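PDB 1GXM: pectate lyase from Cellvibrio cellulosa, which cleaves polygalacturonic acid (pectate) by anti-beta-elimination, the chain here being the catalytic module of a larger polysaccharide lyase of family 10. Local coordinates for residues 175-180 and 199-204; 181-184 and 189-192. All coordinates share one frame; numbering follows the deposited sequence.

Interaction 1 of 2, residues 175-180 and 199-204; sequences TDYILK and LDYQPK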
loop_
_atom_site.group_PDB
_atom_site.type_symbol
_atom_site.label_atom_id
_atom_site.label_comp_id
_atom_site.label_asym_id
_atom_site.label_seq_id
_atom_site.Cartn_x
_atom_site.Cartn_y
_atom_site.Cartn_z
ATOM N N THR A 175 12.548 0.615 2.476
ATOM C CA THR A 175 12.548 -0.235 3.648
ATOM C C THR A 175 13.049 0.516 4.860
ATOM O O THR A 175 12.487 0.415 5.941
ATOM C CB THR A 175 13.414 -1.466 3.392
ATOM O OG1 THR A 175 12.854 -2.227 2.322
ATOM C CG2 THR A 175 13.380 -2.398 4.578
ATOM N N ASP A 176 14.145 1.245 4.688
ATOM C CA ASP A 176 14.692 2.063 5.741
ATOM C C ASP A 176 13.625 3.028 6.251
ATOM O O ASP A 176 13.462 3.205 7.452
ATOM C CB ASP A 176 15.926 2.799 5.227
ATOM C CG ASP A 176 16.645 3.530 6.308
ATOM O OD1 ASP A 176 17.294 2.863 7.141
ATOM O OD2 ASP A 176 16.592 4.768 6.401
ATOM N N TYR A 177 12.931 3.694 5.318
ATOM C CA TYR A 177 11.855 4.595 5.699
ATOM C C TYR A 177 10.810 3.906 6.585
ATOM O O TYR A 177 10.411 4.402 7.629
ATOM C CB TYR A 177 11.176 5.214 4.454
ATOM C CG TYR A 177 10.150 6.197 4.889
ATOM C CD1 TYR A 177 8.854 5.789 5.191
ATOM C CD2 TYR A 177 10.487 7.518 5.108
ATOM C CE1 TYR A 177 7.958 6.651 5.679
ATOM C CE2 TYR A 177 9.585 8.398 5.596
ATOM C CZ TYR A 177 8.300 7.961 5.886
ATOM O OH TYR A 177 7.381 8.829 6.419
ATOM N N ILE A 178 10.345 2.766 6.113
ATOM C CA ILE A 178 9.316 2.013 6.804
ATOM C C ILE A 178 9.758 1.650 8.218
ATOM O O ILE A 178 9.022 1.803 9.167
ATOM C CB ILE A 178 8.934 0.780 5.984
ATOM C CG1 ILE A 178 8.099 1.222 4.776
ATOM C CG2 ILE A 178 8.183 -0.228 6.824
ATOM C CD1 ILE A 178 7.960 0.176 3.753
ATOM N N LEU A 179 10.999 1.225 8.350
ATOM C CA LEU A 179 11.512 0.843 9.651
ATOM C C LEU A 179 11.599 2.047 10.586
ATOM O O LEU A 179 11.260 1.940 11.758
ATOM C CB LEU A 179 12.875 0.191 9.515
ATOM C CG LEU A 179 12.893 -1.158 8.821
ATOM C CD1 LEU A 179 14.329 -1.596 8.560
ATOM C CD2 LEU A 179 12.117 -2.219 9.596
ATOM N N LYS A 180 12.028 3.197 10.064
ATOM C CA LYS A 180 12.115 4.416 10.867
ATOM C C LYS A 180 10.735 4.970 11.222
ATOM O O LYS A 180 10.545 5.587 12.263
ATOM C CB LYS A 180 12.939 5.467 10.148
ATOM C CG LYS A 180 14.411 5.223 10.266
ATOM C CD LYS A 180 15.178 6.213 9.432
ATOM C CE LYS A 180 16.667 6.118 9.719
ATOM N NZ LYS A 180 17.162 4.764 9.447
ATOM N N LEU A 199 9.801 13.620 5.516
ATOM C CA LEU A 199 11.081 13.979 6.112
ATOM C C LEU A 199 11.173 13.739 7.591
ATOM O O LEU A 199 12.262 13.508 8.114
ATOM C CB LEU A 199 11.420 15.435 5.823
ATOM C CG LEU A 199 11.476 15.784 4.337
ATOM C CD1 LEU A 199 12.006 17.212 4.183
ATOM C CD2 LEU A 199 12.331 14.835 3.559
ATOM N N ASP A 200 10.048 13.840 8.286
ATOM C CA ASP A 200 10.051 13.775 9.745
ATOM C C ASP A 200 9.584 12.434 10.304
ATOM O O ASP A 200 9.702 12.204 11.489
ATOM C CB ASP A 200 9.296 14.955 10.375
ATOM C CG ASP A 200 7.787 14.929 10.173
ATOM O OD1 ASP A 200 7.189 13.873 9.856
ATOM O OD2 ASP A 200 7.128 15.972 10.363
ATOM N N TYR A 201 9.093 11.560 9.420
ATOM C CA TYR A 201 8.634 10.193 9.761
ATOM C C TYR A 201 7.394 10.143 10.657
ATOM O O TYR A 201 6.955 9.061 11.040
ATOM C CB TYR A 201 9.750 9.382 10.434
ATOM C CG TYR A 201 11.001 9.274 9.624
ATOM C CD1 TYR A 201 11.147 8.276 8.676
ATOM C CD2 TYR A 201 12.058 10.146 9.826
ATOM C CE1 TYR A 201 12.298 8.167 7.935
ATOM C CE2 TYR A 201 13.216 10.046 9.075
ATOM C CZ TYR A 201 13.323 9.058 8.139
ATOM O OH TYR A 201 14.470 8.946 7.406
ATOM N N GLN A 202 6.840 11.288 11.021
ATOM C CA GLN A 202 5.753 11.352 11.987
ATOM C C GLN A 202 4.433 10.989 11.327
ATOM O O GLN A 202 4.217 11.318 10.187
ATOM C CB GLN A 202 5.579 12.783 12.509
ATOM C CG GLN A 202 6.691 13.472 13.269
ATOM C CD GLN A 202 6.342 14.977 13.542
ATOM O OE1 GLN A 202 5.240 15.436 13.220
ATOM N NE2 GLN A 202 7.282 15.714 14.091
ATOM N N PRO A 203 3.509 10.400 12.060
ATOM C CA PRO A 203 2.147 10.259 11.556
ATOM C C PRO A 203 1.564 11.587 11.169
ATOM O O PRO A 203 1.768 12.592 11.827
ATOM C CB PRO A 203 1.393 9.680 12.740
ATOM C CG PRO A 203 2.452 8.916 13.471
ATOM C CD PRO A 203 3.678 9.786 13.385
ATOM N N LYS A 204 0.810 11.573 10.091
ATOM C CA LYS A 204 0.148 12.760 9.572
ATOM C C LYS A 204 -1.320 12.482 9.300
ATOM O O LYS A 204 -1.752 11.330 9.209
ATOM C CB LYS A 204 0.778 13.203 8.248
ATOM C CG LYS A 204 2.242 13.505 8.344
ATOM C CD LYS A 204 2.576 14.715 9.203
ATOM C CE LYS A 204 4.051 14.904 9.251
ATOM N NZ LYS A 204 4.462 16.063 10.128
HETATM O O HOH W 1 14.603 6.710 5.997
#

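Interaction 2 of 2, residues 181-184 and 189-192; sequences AQWK and LTVW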
loop_
_atom_site.group_PDB
_atom_site.type_symbol
_atom_site.label_atom_id
_atom_site.label_comp_id
_atom_site.label_asym_id
_atom_site.label_seq_id
_atom_site.Cartn_x
_atom_site.Cartn_y
_atom_site.Cartn_z
ATOM N N ALA A 181 9.758 4.731 10.352
ATOM C CA ALA A 181 8.426 5.283 10.549
ATOM C C ALA A 181 7.577 4.456 11.492
ATOM O O ALA A 181 6.588 4.943 12.030
ATOM C CB ALA A 181 7.725 5.442 9.226
ATOM N N GLN A 182 7.925 3.191 11.657
ATOM C CA GLN A 182 7.129 2.285 12.452
ATOM C C GLN A 182 6.962 2.870 13.836
ATOM O O GLN A 182 7.923 3.279 14.479
ATOM C CB GLN A 182 7.762 0.905 12.493
ATOM C CG GLN A 182 6.846 -0.176 13.069
ATOM C CD GLN A 182 7.440 -1.566 12.920
ATOM O OE1 GLN A 182 8.595 -1.713 12.511
ATOM N NE2 GLN A 182 6.659 -2.582 13.230
ATOM N N TRP A 183 5.728 2.933 14.292
ATOM C CA TRP A 183 5.393 3.692 15.485
ATOM C C TRP A 183 5.726 2.952 16.759
ATOM O O TRP A 183 5.363 1.801 16.935
ATOM C CB TRP A 183 3.911 4.033 15.473
ATOM C CG TRP A 183 3.480 4.809 16.648
ATOM C CD1 TRP A 183 2.739 4.352 17.674
ATOM C CD2 TRP A 183 3.750 6.184 16.916
ATOM N NE1 TRP A 183 2.524 5.352 18.590
ATOM C CE2 TRP A 183 3.117 6.499 18.131
ATOM C CE3 TRP A 183 4.419 7.201 16.221
ATOM C CZ2 TRP A 183 3.165 7.770 18.691
ATOM C CZ3 TRP A 183 4.473 8.459 16.786
ATOM C CH2 TRP A 183 3.850 8.729 18.010
ATOM N N LYS A 184 6.415 3.652 17.653
ATOM C CA LYS A 184 6.750 3.126 18.963
ATOM C C LYS A 184 5.743 3.710 19.915
ATOM O O LYS A 184 5.705 4.910 20.187
ATOM C CB LYS A 184 8.167 3.491 19.356
ATOM C CG LYS A 184 9.208 2.765 18.530
ATOM C CD LYS A 184 10.646 3.348 18.616
ATOM C CE LYS A 184 10.977 4.107 19.863
ATOM N NZ LYS A 184 12.189 4.967 19.667
ATOM N N LEU A 189 7.166 -1.367 19.612
ATOM C CA LEU A 189 7.022 -1.238 18.172
ATOM C C LEU A 189 5.655 -1.759 17.729
ATOM O O LEU A 189 5.256 -2.850 18.127
ATOM C CB LEU A 189 8.109 -2.041 17.477
ATOM C CG LEU A 189 8.569 -1.635 16.111
ATOM C CD1 LEU A 189 9.002 -0.155 16.015
ATOM C CD2 LEU A 189 9.754 -2.548 15.733
ATOM N N THR A 190 4.949 -0.991 16.893
ATOM C CA THR A 190 3.604 -1.354 16.445
ATOM C C THR A 190 3.535 -1.353 14.936
ATOM O O THR A 190 4.124 -2.196 14.312
ATOM C CB THR A 190 2.507 -0.479 17.105
ATOM O OG1 THR A 190 2.695 0.912 16.822
ATOM C CG2 THR A 190 2.555 -0.631 18.640
ATOM N N VAL A 191 2.809 -0.407 14.348
ATOM C CA VAL A 191 2.568 -0.392 12.911
ATOM C C VAL A 191 2.706 1.038 12.387
ATOM O O VAL A 191 3.538 1.788 12.891
ATOM C CB VAL A 191 1.250 -1.094 12.528
ATOM C CG1 VAL A 191 1.337 -2.567 12.849
ATOM C CG2 VAL A 191 0.030 -0.452 13.190
ATOM N N TRP A 192 1.927 1.400 11.374
ATOM C CA TRP A 192 2.101 2.651 10.680
ATOM C C TRP A 192 0.776 3.353 10.555
ATOM O O TRP A 192 -0.280 2.743 10.544
ATOM C CB TRP A 192 2.660 2.429 9.250
ATOM C CG TRP A 192 3.995 1.785 9.276
ATOM C CD1 TRP A 192 5.198 2.410 9.225
ATOM C CD2 TRP A 192 4.274 0.395 9.461
ATOM N NE1 TRP A 192 6.206 1.498 9.342
ATOM C CE2 TRP A 192 5.674 0.250 9.486
ATOM C CE3 TRP A 192 3.482 -0.746 9.571
ATOM C CZ2 TRP A 192 6.292 -0.984 9.651
ATOM C CZ3 TRP A 192 4.081 -1.958 9.736
ATOM C CH2 TRP A 192 5.477 -2.075 9.801
#

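Interaction 1 of 2, residues 175-180 and 199-204
Tyr-201 OH gives its hydrogen to a water whose oxygen lies 2.6 Å from Tyr-201 OH, at the edge of the ring and in its plane. That water donates in turn to Asp-176 OD2 on the helix, 2.8 Å from the water oxygen. Asp-176 also takes Lys-180 NZ, one helical turn on; the bend at chi4 (58°) brings NZ 3.0 Å from Asp-176 OD1 in a salt bridge, on the syn side and 25° out of the carboxylate plane. The contact joins the C-terminal part of helix 161-181, consistent with a helix of the alpha/alpha toroid of family 10 lyases, to the loop between strands 195-196 and 214-215. The rings of Tyr-201 and Tyr-177 run past each other in opposite directions, planes 27° apart but slid so far that they barely overlap, centroids 5.0 Å apart; Tyr-177 CD2 comes 3.4 Å from Tyr-201 CE1. Lys-180 CB lies 3.5 Å from Tyr-201 CE1 and Lys-180 CD 3.5 Å from Tyr-201 OH. The Tyr-177 hydroxyl bonds to Gly-197 O. Within the loop, Asp-200 OD1 accepts from Gln-202 N in an Asx turn, and Asp-200 OD2 meets Lys-204 NZ with its syn lone pair.

Interaction 2 of 2, residues 181-184 and 189-192
With CG anti to the backbone N (chi1 -168°) and the chain extended beyond it, Gln-182 passes its amide between Leu-189 and the indole of Trp-192; Trp-192, with CG beside its own backbone N, turns that ring to meet it. The two segments form the base of a beta hairpin that follows helix 161-181, Lys-184 and Leu-189 making an antiparallel non-hydrogen-bonded pair. Gln-182 CG rests over one indole face, offset toward the rim, with amide and ring planes 21° apart. Leu-189 crosses the glutamine chain at about a right angle, its CG 3.4 Å from Gln-182 CD. Gln-182 NE2 gives a nearly straight bond (174°) to Thr-190 O, 2.8 Å away and close to the glutamine's amide plane, though NE2 lies above the Thr-190 carbonyl plane. NE2 also bonds to Ala-238 O in helix 233-246, which fixes the amide's rotation. Trp-183 N lies 2.8 Å from Val-191 O, and Trp-183 NE1 bonds to Leu-283 O, outside the hairpin. Trp-183 O accepts twice from Thr-190: N reaches it at 2.8 Å, and OG1 donates from above the carbonyl plane. Thr-190 OG1 also lies at the edge of the Trp-183 indole, in its plane, 3.5 Å from Trp-183 CD1.

Both interactions start from helix 161-181: interaction 1 uses the side of its last turns, interaction 2 its end and the residues that follow. Interaction 2 is mostly buried and is joined by four direct hydrogen bonds, two backbone to backbone and two from side chains; interaction 1 is partly buried, has no direct hydrogen bond between its segments, and relies on tyrosine packing, a lysine chain and one water. They meet through Trp-192, whose NE1 lies 2.8 Å from Ile-178 O in a probable hydrogen bond that ties the hairpin back to the helix. Pro-203 CD packs 3.7 Å from Trp-183 CZ3, so the loop of interaction 1 also touches the hairpin directly.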